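Homoserine dehydrogenase (Staphylococcus aureus M1064, PDB 4PG7) catalyses the NAD(P)-dependent interconversion of L-homoserine and L-aspartate semialdehyde, a step of the aspartate pathway that leads to threonine and methionine. Local coordinates at residues A[58-63]-A[88-93]; A[171-176]-A[305-310]; A[390-395]-A[403-408]. All blocks are in the same frame, centred on the assembly; numbering follows the deposited sequence. Where two conformers were deposited one is given.

Contact 1 of 3, residues A[58-63]-A[88-93]; sequences VIKHIL and LNDDSL
Lys60 reaches from its strand to Leu93, Asp90 and Ser92 in turn, an example of a long side chain that is greasy at its root and ionic at its end. Lys60 CB rests against Leu93 CD2 at 4.1 Å. With CG anti to the backbone N (chi1 -168°), the chain sets off over the rim of one face of the neighbouring His61 ring, Lys60 CG lying 3.7 Å above its plane. It then stays extended, CD and CE running past Asp90 OD2, and Lys60 NZ meets two acceptors ahead of it: Ser92 OG at 2.8 Å and Asp90 OD2 at 3.1 Å, the latter a salt bridge on the syn lone pair. This pairing joins strand 55-63 of the Rossmann-type nucleotide-binding sheet to the turn that leads from helix 84-88 into strand 95-98. Asp90 OD2 has a second donor, His61 NE2, which comes in on the anti lone pair at 2.7 Å; the carboxylate oxygen lies in the imidazole plane, although ring and carboxylate planes stand 70° apart. His61 ND1 is hydrogen-bonded to His79. The other oxygen, Asp90 OD1, takes Ser92 N in an Asx turn at 3.0 Å and Ser92 OG at 2.7 Å, both from the same face of the carboxylate.

Contact 2 of 3, residues A[171-176]-A[305-310]; sequences ISKFMG and YVIGDA
Ser172 and Lys173 both turn their backbone N toward Ile307 O, the signature of a classic beta bulge in an otherwise regular antiparallel pairing. Ser172 N makes the shorter bond, 3.0 Å to Ile307 O, with the donor tilted 16° from the carbonyl plane; the bond from Lys173 N is weak. Beyond the bulge the ladder straightens: Ile307 N gives a 2.9 Å bond to Lys173 O, and Met175 and Tyr305 exchange two bonds, with Tyr305 N at 2.8 Å from Met175 O. Between these hydrogen-bonded pairs, Phe174 CA directs a CA-H...O contact at Tyr305 O.

Side chains sort themselves by face. On that of Phe174 and Val306, Ile171 has CG2 anti to its backbone N and CG1 beside it (chi1 -59°), which brings both branches to Val306 CG1, Ile171 CG2 and CG1 each at 3.7 Å. On the other, Lys173 and Ile307 lie side by side and point the same way, Lys173 CD to Ile307 CD1 at 4.1 Å, while Met175 CE approaches the Tyr305 ring obliquely. The polar ends of this face are held from outside, Lys173 NZ by a salt bridge to Glu444 and Tyr305 OH by a hydrogen bond to Asp313.

Strand 171-177 lies between strands 302-308 and 264-275, strand 302-308 pairs in turn with 314-318, helix 220-234 packs on Ile171 and Phe174, and Tyr305 touches Tyr317 of the second subunit.

Contact 3 of 3, residues A[390-395]-A[403-408]; sequences NFENEL and RSLRVA
Two extended first torsions set up the meeting of Glu392 with Val407 and Leu405: CG lies anti to the backbone N in Glu392 (chi1 -175°) and again in Leu405 (chi1 168°). The glutamate therefore reaches out across the strand, its aliphatic part crossing Val407 at a slant, with Glu392 CB 3.9 Å from Val407 CG2. It slides past Leu405 in the opposite sense, and Leu405 CD2 comes to 4.0 Å from the backbone oxygen of Glu392.

No direct hydrogen bond joins the two segments. A water does so instead, donating to Glu392 OE2 and accepting from Val407 N, at 3.1 Å in each case. The methylenes of Glu392 thus pack with the apolar side chains while its carboxylate is turned to the bridging water.

The helix and strand belong to the C-terminal ACT domain, an alpha/beta sandwich in which helices pack on one side of an antiparallel sheet; here their short axes come within 9.0 Å and run nearly antiparallel, at 154°.

Deeper in the layer, Leu395 and Leu405 cross at about a right angle, CD1 to CD1 at 3.8 Å. Val407 CG1 approaches the Phe391 ring obliquely, 4.2 Å from Phe391 CD2, and one face of that ring carries Leu395 CG. Tyr415 and Tyr435 also meet the Phe391 ring, while Leu395 rests on Ala417 of the adjoining strand 414-422.

The three contacts follow one another along the chain and fall in different parts of the protein: contact 1 in the nucleotide-binding part, contact 2 in the homoserine dehydrogenase region and contact 3 in the C-terminal domain. Contacts 1 and 3 lie on opposite sides of the chain's centre, their own centres about 67 Å apart. Contact 2 is about 42 Å from contact 1 and about 31 Å from contact 3, centre to centre. Contacts 2 and 3 both reach one mixed sheet, through strands 171-177, 302-308 and 404-411, yet their nearest atoms remain about 14 Å apart. None of the three contributes a residue to the lysine pocket, which Arg246, Gly250, Thr252, Asp438 and Lys439 form; Asp438 and Lys439 lie on strand 436-444 of that same sheet.

Contact 1 of 3, residues A[58-63]-A[88-93]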
ATOM      1  N   VAL A  58       8.818 -32.363   7.299  1.00 46.61           N
ATOM      2  CA  VAL A  58       8.361 -33.289   8.328  1.00 46.01           C
ATOM      3  C   VAL A  58       8.194 -32.530   9.628  1.00 45.80           C
ATOM      4  O   VAL A  58       9.157 -31.960  10.174  1.00 43.14           O
ATOM      5  CB  VAL A  58       9.340 -34.467   8.532  1.00 47.96           C
ATOM      6  CG1 VAL A  58       8.816 -35.439   9.588  1.00 47.52           C
ATOM      7  CG2 VAL A  58       9.546 -35.207   7.225  1.00 48.82           C
ATOM      8  N   ILE A  59       6.952 -32.497  10.090  1.00 44.74           N
ATOM      9  CA  ILE A  59       6.620 -31.945  11.387  1.00 45.43           C
ATOM     10  C   ILE A  59       6.908 -33.030  12.411  1.00 44.61           C
ATOM     11  O   ILE A  59       6.090 -33.923  12.652  1.00 45.57           O
ATOM     12  CB  ILE A  59       5.149 -31.496  11.462  1.00 45.47           C
ATOM     13  CG1 ILE A  59       4.857 -30.469  10.362  1.00 46.36           C
ATOM     14  CG2 ILE A  59       4.860 -30.917  12.833  1.00 45.15           C
ATOM     15  CD1 ILE A  59       3.400 -30.045  10.253  1.00 47.26           C
ATOM     16  N   LYS A  60       8.089 -32.949  13.007  1.00 44.42           N
ATOM     17  CA  LYS A  60       8.574 -34.015  13.884  1.00 44.06           C
ATOM     18  C   LYS A  60       8.080 -33.877  15.323  1.00 43.22           C
ATOM     19  O   LYS A  60       7.958 -34.880  16.027  1.00 43.87           O
ATOM     20  CB  LYS A  60      10.102 -34.044  13.870  1.00 45.26           C
ATOM     21  CG  LYS A  60      10.668 -35.290  14.521  1.00 45.52           C
ATOM     22  CD  LYS A  60      12.135 -35.487  14.203  1.00 46.49           C
ATOM     23  CE  LYS A  60      12.700 -36.641  15.026  1.00 45.91           C
ATOM     24  NZ  LYS A  60      14.170 -36.513  15.118  1.00 46.91           N
ATOM     25  N   HIS A  61       7.842 -32.642  15.773  1.00 39.98           N
ATOM     26  CA  HIS A  61       7.350 -32.385  17.125  1.00 39.43           C
ATOM     27  C   HIS A  61       6.379 -31.201  17.102  1.00 37.98           C
ATOM     28  O   HIS A  61       6.577 -30.232  16.369  1.00 36.80           O
ATOM     29  CB  HIS A  61       8.491 -32.014  18.096  1.00 40.69           C
ATOM     30  CG  HIS A  61       9.624 -32.997  18.145  1.00 42.05           C
ATOM     31  ND1 HIS A  61       9.552 -34.185  18.837  1.00 44.58           N
ATOM     32  CD2 HIS A  61      10.871 -32.946  17.627  1.00 42.44           C
ATOM     33  CE1 HIS A  61      10.690 -34.845  18.712  1.00 44.55           C
ATOM     34  NE2 HIS A  61      11.509 -34.112  17.978  1.00 44.17           N
ATOM     35  N   ILE A  62       5.353 -31.277  17.936  1.00 37.70           N
ATOM     36  CA  ILE A  62       4.520 -30.138  18.233  1.00 37.69           C
ATOM     37  C   ILE A  62       4.476 -29.947  19.737  1.00 38.23           C
ATOM     38  O   ILE A  62       4.072 -30.843  20.468  1.00 39.52           O
ATOM     39  CB  ILE A  62       3.098 -30.294  17.658  1.00 37.68           C
ATOM     40  CG1 ILE A  62       3.165 -30.524  16.140  1.00 37.49           C
ATOM     41  CG2 ILE A  62       2.289 -29.033  17.937  1.00 37.40           C
ATOM     42  CD1 ILE A  62       1.829 -30.826  15.471  1.00 37.33           C
ATOM     43  N   LEU A  63       4.943 -28.797  20.205  1.00 39.16           N
ATOM     44  CA  LEU A  63       4.823 -28.447  21.613  1.00 41.33           C
ATOM     45  C   LEU A  63       3.407 -27.946  21.883  1.00 42.45           C
ATOM     46  O   LEU A  63       2.923 -27.019  21.216  1.00 39.29           O
ATOM     47  CB  LEU A  63       5.843 -27.372  22.012  1.00 41.66           C
ATOM     48  CG  LEU A  63       5.868 -26.945  23.491  1.00 42.95           C
ATOM     49  CD1 LEU A  63       6.477 -28.033  24.368  1.00 45.36           C
ATOM     50  CD2 LEU A  63       6.657 -25.654  23.674  1.00 43.65           C
ATOM     51  N   LEU A  88      14.238 -28.466  21.674  1.00 46.56           N
ATOM     52  CA  LEU A  88      15.454 -27.653  21.601  1.00 48.46           C
ATOM     53  C   LEU A  88      16.722 -28.520  21.543  1.00 50.47           C
ATOM     54  O   LEU A  88      17.735 -28.094  20.996  1.00 51.19           O
ATOM     55  CB  LEU A  88      15.530 -26.665  22.773  1.00 48.30           C
ATOM     56  CG  LEU A  88      14.408 -25.620  22.835  1.00 47.94           C
ATOM     57  CD1 LEU A  88      14.447 -24.829  24.136  1.00 48.09           C
ATOM     58  CD2 LEU A  88      14.467 -24.686  21.641  1.00 47.85           C
ATOM     59  N   ASN A  89      16.668 -29.719  22.100  1.00 50.53           N
ATOM     60  CA  ASN A  89      17.829 -30.608  22.075  1.00 54.03           C
ATOM     61  C   ASN A  89      17.857 -31.557  20.881  1.00 54.12           C
ATOM     62  O   ASN A  89      18.774 -32.381  20.777  1.00 56.71           O
ATOM     63  CB  ASN A  89      17.908 -31.409  23.381  1.00 56.40           C
ATOM     64  CG  ASN A  89      18.186 -30.528  24.588  1.00 58.53           C
ATOM     65  OD1 ASN A  89      18.653 -29.402  24.453  1.00 60.42           O
ATOM     66  ND2 ASN A  89      17.861 -31.025  25.771  1.00 59.76           N
ATOM     67  N   ASP A  90      16.871 -31.468  19.987  1.00 50.51           N
ATOM     68  CA  ASP A  90      16.811 -32.391  18.855  1.00 49.90           C
ATOM     69  C   ASP A  90      17.671 -31.856  17.717  1.00 50.46           C
ATOM     70  O   ASP A  90      17.240 -30.961  16.976  1.00 45.13           O
ATOM     71  CB  ASP A  90      15.361 -32.599  18.396  1.00 47.95           C
ATOM     72  CG  ASP A  90      15.228 -33.690  17.340  1.00 48.58           C
ATOM     73  OD1 ASP A  90      16.242 -34.047  16.691  1.00 47.28           O
ATOM     74  OD2 ASP A  90      14.111 -34.214  17.170  1.00 49.24           O
ATOM     75  N   ASP A  91      18.874 -32.420  17.567  1.00 51.58           N
ATOM     76  CA  ASP A  91      19.844 -31.929  16.577  1.00 52.86           C
ATOM     77  C   ASP A  91      19.414 -32.196  15.145  1.00 50.18           C
ATOM     78  O   ASP A  91      19.954 -31.594  14.215  1.00 50.17           O
ATOM     79  CB  ASP A  91      21.218 -32.574  16.788  1.00 58.47           C
ATOM     80  CG  ASP A  91      21.851 -32.199  18.091  1.00 62.38           C
ATOM     81  OD1 ASP A  91      22.436 -33.093  18.745  1.00 68.16           O
ATOM     82  OD2 ASP A  91      21.784 -31.008  18.448  1.00 67.82           O
ATOM     83  N   SER A  92      18.428 -33.065  14.955  1.00 47.43           N
ATOM     84  CA  SER A  92      17.915 -33.320  13.619  1.00 47.77           C
ATOM     85  C   SER A  92      16.976 -32.233  13.119  1.00 47.76           C
ATOM     86  O   SER A  92      16.626 -32.229  11.942  1.00 48.09           O
ATOM     87  CB  SER A  92      17.189 -34.664  13.563  1.00 48.56           C
ATOM     88  OG  SER A  92      15.885 -34.572  14.118  1.00 47.47           O
ATOM     89  N   LEU A  93      16.535 -31.336  13.992  1.00 47.25           N
ATOM     90  CA  LEU A  93      15.634 -30.267  13.561  1.00 47.23           C
ATOM     91  C   LEU A  93      16.388 -29.200  12.784  1.00 46.76           C
ATOM     92  O   LEU A  93      17.496 -28.807  13.146  1.00 46.88           O
ATOM     93  CB  LEU A  93      14.925 -29.625  14.746  1.00 46.87           C
ATOM     94  CG  LEU A  93      13.945 -30.523  15.497  1.00 48.84           C
ATOM     95  CD1 LEU A  93      13.288 -29.724  16.602  1.00 49.51           C
ATOM     96  CD2 LEU A  93      12.883 -31.124  14.582  1.00 49.01           C
TER

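Contact 2 of 3, residues A[171-176]-A[305-310]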
ATOM      1  N   ILE A 171      12.289   7.214   5.479  1.00 51.95           N
ATOM      2  CA  ILE A 171      11.015   7.559   6.090  1.00 49.00           C
ATOM      3  C   ILE A 171      11.275   8.497   7.263  1.00 44.50           C
ATOM      4  O   ILE A 171      12.065   8.178   8.128  1.00 45.72           O
ATOM      5  CB  ILE A 171      10.286   6.296   6.588  1.00 47.12           C
ATOM      6  CG1 ILE A 171      10.044   5.328   5.426  1.00 47.01           C
ATOM      7  CG2 ILE A 171       8.973   6.670   7.262  1.00 45.78           C
ATOM      8  CD1 ILE A 171       9.523   3.966   5.856  1.00 46.41           C
ATOM      9  N   SER A 172      10.614   9.644   7.289  1.00 42.41           N
ATOM     10  CA  SER A 172      10.717  10.570   8.414  1.00 42.27           C
ATOM     11  C   SER A 172       9.504  10.542   9.350  1.00 38.43           C
ATOM     12  O   SER A 172       9.587  10.951  10.509  1.00 35.93           O
ATOM     13  CB  SER A 172      10.915  11.988   7.889  1.00 44.86           C
ATOM     14  OG  SER A 172       9.745  12.452   7.242  1.00 47.78           O
ATOM     15  N   LYS A 173       8.370  10.067   8.852  1.00 35.13           N
ATOM     16  CA  LYS A 173       7.147  10.069   9.646  1.00 33.50           C
ATOM     17  C   LYS A 173       6.185   9.012   9.113  1.00 31.18           C
ATOM     18  O   LYS A 173       6.116   8.779   7.915  1.00 30.29           O
ATOM     19  CB  LYS A 173       6.499  11.463   9.630  1.00 33.82           C
ATOM     20  CG  LYS A 173       5.152  11.576  10.349  1.00 32.17           C
ATOM     21  CD  LYS A 173       4.674  13.023  10.364  1.00 34.26           C
ATOM     22  CE  LYS A 173       3.302  13.153  11.000  1.00 34.64           C
ATOM     23  NZ  LYS A 173       2.713  14.511  10.822  1.00 35.67           N
ATOM     24  N   PHE A 174       5.469   8.356  10.014  1.00 30.96           N
ATOM     25  CA  PHE A 174       4.310   7.566   9.616  1.00 29.31           C
ATOM     26  C   PHE A 174       3.144   7.872  10.512  1.00 28.74           C
ATOM     27  O   PHE A 174       3.319   8.213  11.678  1.00 28.68           O
ATOM     28  CB  PHE A 174       4.614   6.062   9.629  1.00 29.72           C
ATOM     29  CG  PHE A 174       4.839   5.487  11.003  1.00 29.63           C
ATOM     30  CD1 PHE A 174       3.760   5.089  11.796  1.00 29.85           C
ATOM     31  CD2 PHE A 174       6.108   5.304  11.493  1.00 30.51           C
ATOM     32  CE1 PHE A 174       3.949   4.556  13.056  1.00 29.72           C
ATOM     33  CE2 PHE A 174       6.307   4.760  12.757  1.00 31.51           C
ATOM     34  CZ  PHE A 174       5.234   4.399  13.544  1.00 30.40           C
ATOM     35  N   MET A 175       1.949   7.739   9.952  1.00 28.35           N
ATOM     36  CA  MET A 175       0.705   7.836  10.704  1.00 28.12           C
ATOM     37  C   MET A 175      -0.161   6.673  10.279  1.00 27.51           C
ATOM     38  O   MET A 175      -0.300   6.413   9.081  1.00 26.62           O
ATOM     39  CB  MET A 175      -0.046   9.120  10.369  1.00 28.65           C
ATOM     40  CG  MET A 175       0.670  10.379  10.754  1.00 31.28           C
ATOM     41  SD  MET A 175      -0.405  11.785  10.491  1.00 34.60           S
ATOM     42  CE  MET A 175      -0.449  11.914   8.725  1.00 35.09           C
ATOM     43  N   GLY A 176      -0.779   6.005  11.239  1.00 26.37           N
ATOM     44  CA  GLY A 176      -1.561   4.860  10.918  1.00 25.80           C
ATOM     45  C   GLY A 176      -2.820   4.686  11.704  1.00 26.50           C
ATOM     46  O   GLY A 176      -2.923   5.126  12.861  1.00 27.28           O
ATOM     47  N   TYR A 305       0.214   5.400   6.523  1.00 25.91           N
ATOM     48  CA  TYR A 305       0.551   6.506   5.683  1.00 28.61           C
ATOM     49  C   TYR A 305       1.990   6.903   5.994  1.00 29.96           C
ATOM     50  O   TYR A 305       2.306   7.221   7.139  1.00 30.01           O
ATOM     51  CB  TYR A 305      -0.364   7.668   6.001  1.00 28.09           C
ATOM     52  CG  TYR A 305      -0.353   8.760   4.996  1.00 27.70           C
ATOM     53  CD1 TYR A 305      -1.246   8.755   3.926  1.00 27.35           C
ATOM     54  CD2 TYR A 305       0.529   9.819   5.110  1.00 29.25           C
ATOM     55  CE1 TYR A 305      -1.247   9.763   2.983  1.00 28.13           C
ATOM     56  CE2 TYR A 305       0.531  10.847   4.182  1.00 30.01           C
ATOM     57  CZ  TYR A 305      -0.351  10.808   3.117  1.00 29.94           C
ATOM     58  OH  TYR A 305      -0.322  11.834   2.203  1.00 31.08           O
ATOM     59  N   VAL A 306       2.829   6.945   4.969  1.00 32.25           N
ATOM     60  CA  VAL A 306       4.273   7.078   5.157  1.00 34.39           C
ATOM     61  C   VAL A 306       4.764   8.305   4.416  1.00 37.19           C
ATOM     62  O   VAL A 306       4.419   8.512   3.242  1.00 36.20           O
ATOM     63  CB  VAL A 306       4.985   5.822   4.640  1.00 36.09           C
ATOM     64  CG1 VAL A 306       6.485   6.000   4.647  1.00 37.69           C
ATOM     65  CG2 VAL A 306       4.584   4.623   5.475  1.00 36.22           C
ATOM     66  N   ILE A 307       5.542   9.127   5.121  1.00 37.62           N
ATOM     67  CA  ILE A 307       6.072  10.387   4.602  1.00 40.33           C
ATOM     68  C   ILE A 307       7.593  10.299   4.608  1.00 43.42           C
ATOM     69  O   ILE A 307       8.186   9.756   5.551  1.00 41.66           O
ATOM     70  CB  ILE A 307       5.599  11.556   5.472  1.00 41.75           C
ATOM     71  CG1 ILE A 307       4.080  11.690   5.374  1.00 41.57           C
ATOM     72  CG2 ILE A 307       6.281  12.871   5.071  1.00 42.11           C
ATOM     73  CD1 ILE A 307       3.452  12.437   6.521  1.00 42.73           C
ATOM     74  N   GLY A 308       8.218  10.789   3.544  1.00 47.68           N
ATOM     75  CA  GLY A 308       9.674  10.736   3.416  1.00 53.37           C
ATOM     76  C   GLY A 308      10.278  11.855   2.589  1.00 59.59           C
ATOM     77  O   GLY A 308       9.570  12.589   1.881  1.00 60.26           O
ATOM     78  N   ASP A 309      11.595  12.002   2.711  1.00 66.44           N
ATOM     79  CA  ASP A 309      12.376  12.891   1.851  1.00 71.39           C
ATOM     80  C   ASP A 309      12.967  12.017   0.746  1.00 76.50           C
ATOM     81  O   ASP A 309      13.505  10.945   1.047  1.00 76.79           O
ATOM     82  CB  ASP A 309      13.502  13.565   2.639  1.00 71.27           C
ATOM     83  N   ALA A 310      12.855  12.413  -0.525  1.00 80.73           N
ATOM     84  CA  ALA A 310      12.120  13.595  -0.997  1.00 81.55           C
ATOM     85  C   ALA A 310      10.870  13.166  -1.769  1.00 81.20           C
ATOM     86  O   ALA A 310      10.180  13.994  -2.362  1.00 84.36           O
ATOM     87  CB  ALA A 310      13.023  14.450  -1.877  1.00 82.69           C
TER

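Contact 3 of 3, residues A[390-395]-A[403-408]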
ATOM      1  N   ASN A 390     -15.510  36.728  21.725  1.00 38.22           N
ATOM      2  CA  ASN A 390     -14.608  37.082  22.807  1.00 40.94           C
ATOM      3  C   ASN A 390     -13.557  36.012  23.115  1.00 36.83           C
ATOM      4  O   ASN A 390     -12.404  36.322  23.358  1.00 35.90           O
ATOM      5  CB  ASN A 390     -15.400  37.352  24.076  1.00 44.19           C
ATOM      6  CG  ASN A 390     -14.512  37.752  25.214  1.00 49.58           C
ATOM      7  OD1 ASN A 390     -13.856  38.791  25.154  1.00 59.79           O
ATOM      8  ND2 ASN A 390     -14.466  36.936  26.262  1.00 53.37           N
ATOM      9  N   PHE A 391     -13.970  34.757  23.113  1.00 34.31           N
ATOM     10  CA  PHE A 391     -13.043  33.645  23.278  1.00 33.79           C
ATOM     11  C   PHE A 391     -11.993  33.659  22.153  1.00 33.25           C
ATOM     12  O   PHE A 391     -10.806  33.571  22.406  1.00 30.01           O
ATOM     13  CB  PHE A 391     -13.822  32.331  23.294  1.00 34.14           C
ATOM     14  CG  PHE A 391     -12.952  31.102  23.346  1.00 33.95           C
ATOM     15  CD1 PHE A 391     -12.049  30.915  24.363  1.00 35.22           C
ATOM     16  CD2 PHE A 391     -13.043  30.139  22.367  1.00 34.79           C
ATOM     17  CE1 PHE A 391     -11.244  29.782  24.410  1.00 34.54           C
ATOM     18  CE2 PHE A 391     -12.257  28.994  22.417  1.00 34.68           C
ATOM     19  CZ  PHE A 391     -11.348  28.829  23.437  1.00 32.86           C
ATOM     20  N   GLU A 392     -12.443  33.838  20.914  1.00 35.36           N
ATOM     21  CA  GLU A 392     -11.531  33.910  19.774  1.00 36.01           C
ATOM     22  C   GLU A 392     -10.529  35.066  19.899  1.00 35.81           C
ATOM     23  O   GLU A 392      -9.334  34.890  19.663  1.00 32.65           O
ATOM     24  CB  GLU A 392     -12.319  34.054  18.461  1.00 39.58           C
ATOM     25  CG  GLU A 392     -11.451  34.026  17.213  1.00 42.67           C
ATOM     26  CD  GLU A 392     -12.253  34.077  15.916  1.00 46.94           C
ATOM     27  OE1 GLU A 392     -13.324  34.726  15.882  1.00 50.85           O
ATOM     28  OE2 GLU A 392     -11.801  33.470  14.929  1.00 50.67           O
ATOM     29  N   ASN A 393     -11.026  36.245  20.267  1.00 34.68           N
ATOM     30  CA  ASN A 393     -10.163  37.399  20.461  1.00 35.67           C
ATOM     31  C   ASN A 393      -9.141  37.172  21.549  1.00 34.27           C
ATOM     32  O   ASN A 393      -7.970  37.507  21.359  1.00 33.71           O
ATOM     33  CB  ASN A 393     -10.974  38.651  20.824  1.00 38.99           C
ATOM     34  CG  ASN A 393     -11.807  39.162  19.666  1.00 43.53           C
ATOM     35  OD1 ASN A 393     -11.497  38.924  18.485  1.00 46.65           O
ATOM     36  ND2 ASN A 393     -12.870  39.883  19.992  1.00 47.47           N
ATOM     37  N   GLU A 394      -9.567  36.629  22.695  1.00 32.46           N
ATOM     38  CA  GLU A 394      -8.599  36.334  23.745  1.00 33.98           C
ATOM     39  C   GLU A 394      -7.529  35.353  23.262  1.00 32.46           C
ATOM     40  O   GLU A 394      -6.346  35.544  23.559  1.00 30.91           O
ATOM     41  CB  GLU A 394      -9.207  35.827  25.057  1.00 38.63           C
ATOM     42  CG  GLU A 394      -8.094  35.616  26.084  1.00 43.65           C
ATOM     43  CD  GLU A 394      -8.553  35.654  27.528  1.00 47.93           C
ATOM     44  OE1 GLU A 394      -9.714  35.236  27.791  1.00 50.35           O
ATOM     45  OE2 GLU A 394      -7.737  36.072  28.397  1.00 47.70           O
ATOM     46  N   LEU A 395      -7.936  34.295  22.553  1.00 32.15           N
ATOM     47  CA  LEU A 395      -6.961  33.334  22.047  1.00 31.88           C
ATOM     48  C   LEU A 395      -5.972  33.989  21.121  1.00 32.73           C
ATOM     49  O   LEU A 395      -4.783  33.695  21.178  1.00 34.12           O
ATOM     50  CB  LEU A 395      -7.600  32.179  21.280  1.00 31.84           C
ATOM     51  CG  LEU A 395      -8.268  31.047  22.068  1.00 32.93           C
ATOM     52  CD1 LEU A 395      -8.813  29.993  21.116  1.00 33.10           C
ATOM     53  CD2 LEU A 395      -7.270  30.439  23.058  1.00 33.82           C
ATOM     54  N   ARG A 403      -0.348  29.770  12.350  1.00 35.48           N
ATOM     55  CA  ARG A 403      -0.769  29.900  10.962  1.00 38.10           C
ATOM     56  C   ARG A 403      -2.265  30.233  10.859  1.00 39.23           C
ATOM     57  O   ARG A 403      -2.655  31.120  10.107  1.00 42.21           O
ATOM     58  CB  ARG A 403      -0.424  28.617  10.217  1.00 37.12           C
ATOM     59  N   SER A 404      -3.116  29.563  11.629  1.00 38.91           N
ATOM     60  CA  SER A 404      -4.548  29.893  11.608  1.00 36.33           C
ATOM     61  C   SER A 404      -5.243  29.435  12.884  1.00 35.25           C
ATOM     62  O   SER A 404      -4.751  28.545  13.580  1.00 30.36           O
ATOM     63  CB  SER A 404      -5.228  29.241  10.415  1.00 35.71           C
ATOM     64  OG  SER A 404      -5.188  27.828  10.552  1.00 37.97           O
ATOM     65  N   LEU A 405      -6.410  30.031  13.119  1.00 34.38           N
ATOM     66  CA  LEU A 405      -7.246  29.766  14.272  1.00 33.89           C
ATOM     67  C   LEU A 405      -8.697  29.780  13.854  1.00 33.14           C
ATOM     68  O   LEU A 405      -9.150  30.718  13.217  1.00 36.55           O
ATOM     69  CB  LEU A 405      -7.033  30.854  15.298  1.00 33.66           C
ATOM     70  CG  LEU A 405      -8.000  30.951  16.480  1.00 34.08           C
ATOM     71  CD1 LEU A 405      -7.902  29.753  17.409  1.00 34.23           C
ATOM     72  CD2 LEU A 405      -7.693  32.236  17.213  1.00 34.93           C
ATOM     73  N   ARG A 406      -9.422  28.723  14.191  1.00 32.67           N
ATOM     74  CA  ARG A 406     -10.864  28.715  14.021  0.50 33.21           C
ATOM     75  C   ARG A 406     -11.501  28.203  15.303  1.00 32.36           C
ATOM     76  O   ARG A 406     -10.957  27.302  15.950  1.00 30.42           O
ATOM     77  CB  ARG A 406     -11.226  27.849  12.837  0.50 33.06           C
ATOM     78  CG  ARG A 406     -10.498  28.297  11.572  0.50 34.12           C
ATOM     79  CD  ARG A 406     -10.530  27.209  10.530  0.50 32.73           C
ATOM     80  NE  ARG A 406     -11.897  27.038  10.107  0.50 32.45           N
ATOM     81  CZ  ARG A 406     -12.483  25.872   9.909  0.50 30.59           C
ATOM     82  NH1 ARG A 406     -11.819  24.736  10.116  0.50 29.07           N
ATOM     83  NH2 ARG A 406     -13.745  25.873   9.537  0.50 30.07           N
ATOM     84  N   VAL A 407     -12.639  28.785  15.664  1.00 31.80           N
ATOM     85  CA  VAL A 407     -13.337  28.420  16.868  1.00 32.63           C
ATOM     86  C   VAL A 407     -14.737  27.933  16.524  1.00 33.74           C
ATOM     87  O   VAL A 407     -15.289  28.284  15.483  1.00 37.60           O
ATOM     88  CB  VAL A 407     -13.377  29.596  17.870  1.00 35.18           C
ATOM     89  CG1 VAL A 407     -11.966  30.007  18.260  1.00 34.47           C
ATOM     90  CG2 VAL A 407     -14.117  30.792  17.308  1.00 37.99           C
ATOM     91  N   ALA A 408     -15.303  27.111  17.391  1.00 30.77           N
ATOM     92  CA  ALA A 408     -16.635  26.575  17.198  1.00 31.89           C
ATOM     93  C   ALA A 408     -17.319  26.395  18.547  1.00 33.85           C
ATOM     94  O   ALA A 408     -16.644  26.175  19.569  1.00 31.59           O
ATOM     95  CB  ALA A 408     -16.568  25.232  16.515  1.00 31.04           C
TER
HETATM   96  O   HOH W   1     -13.369  31.051  13.689  1.00 41.64           O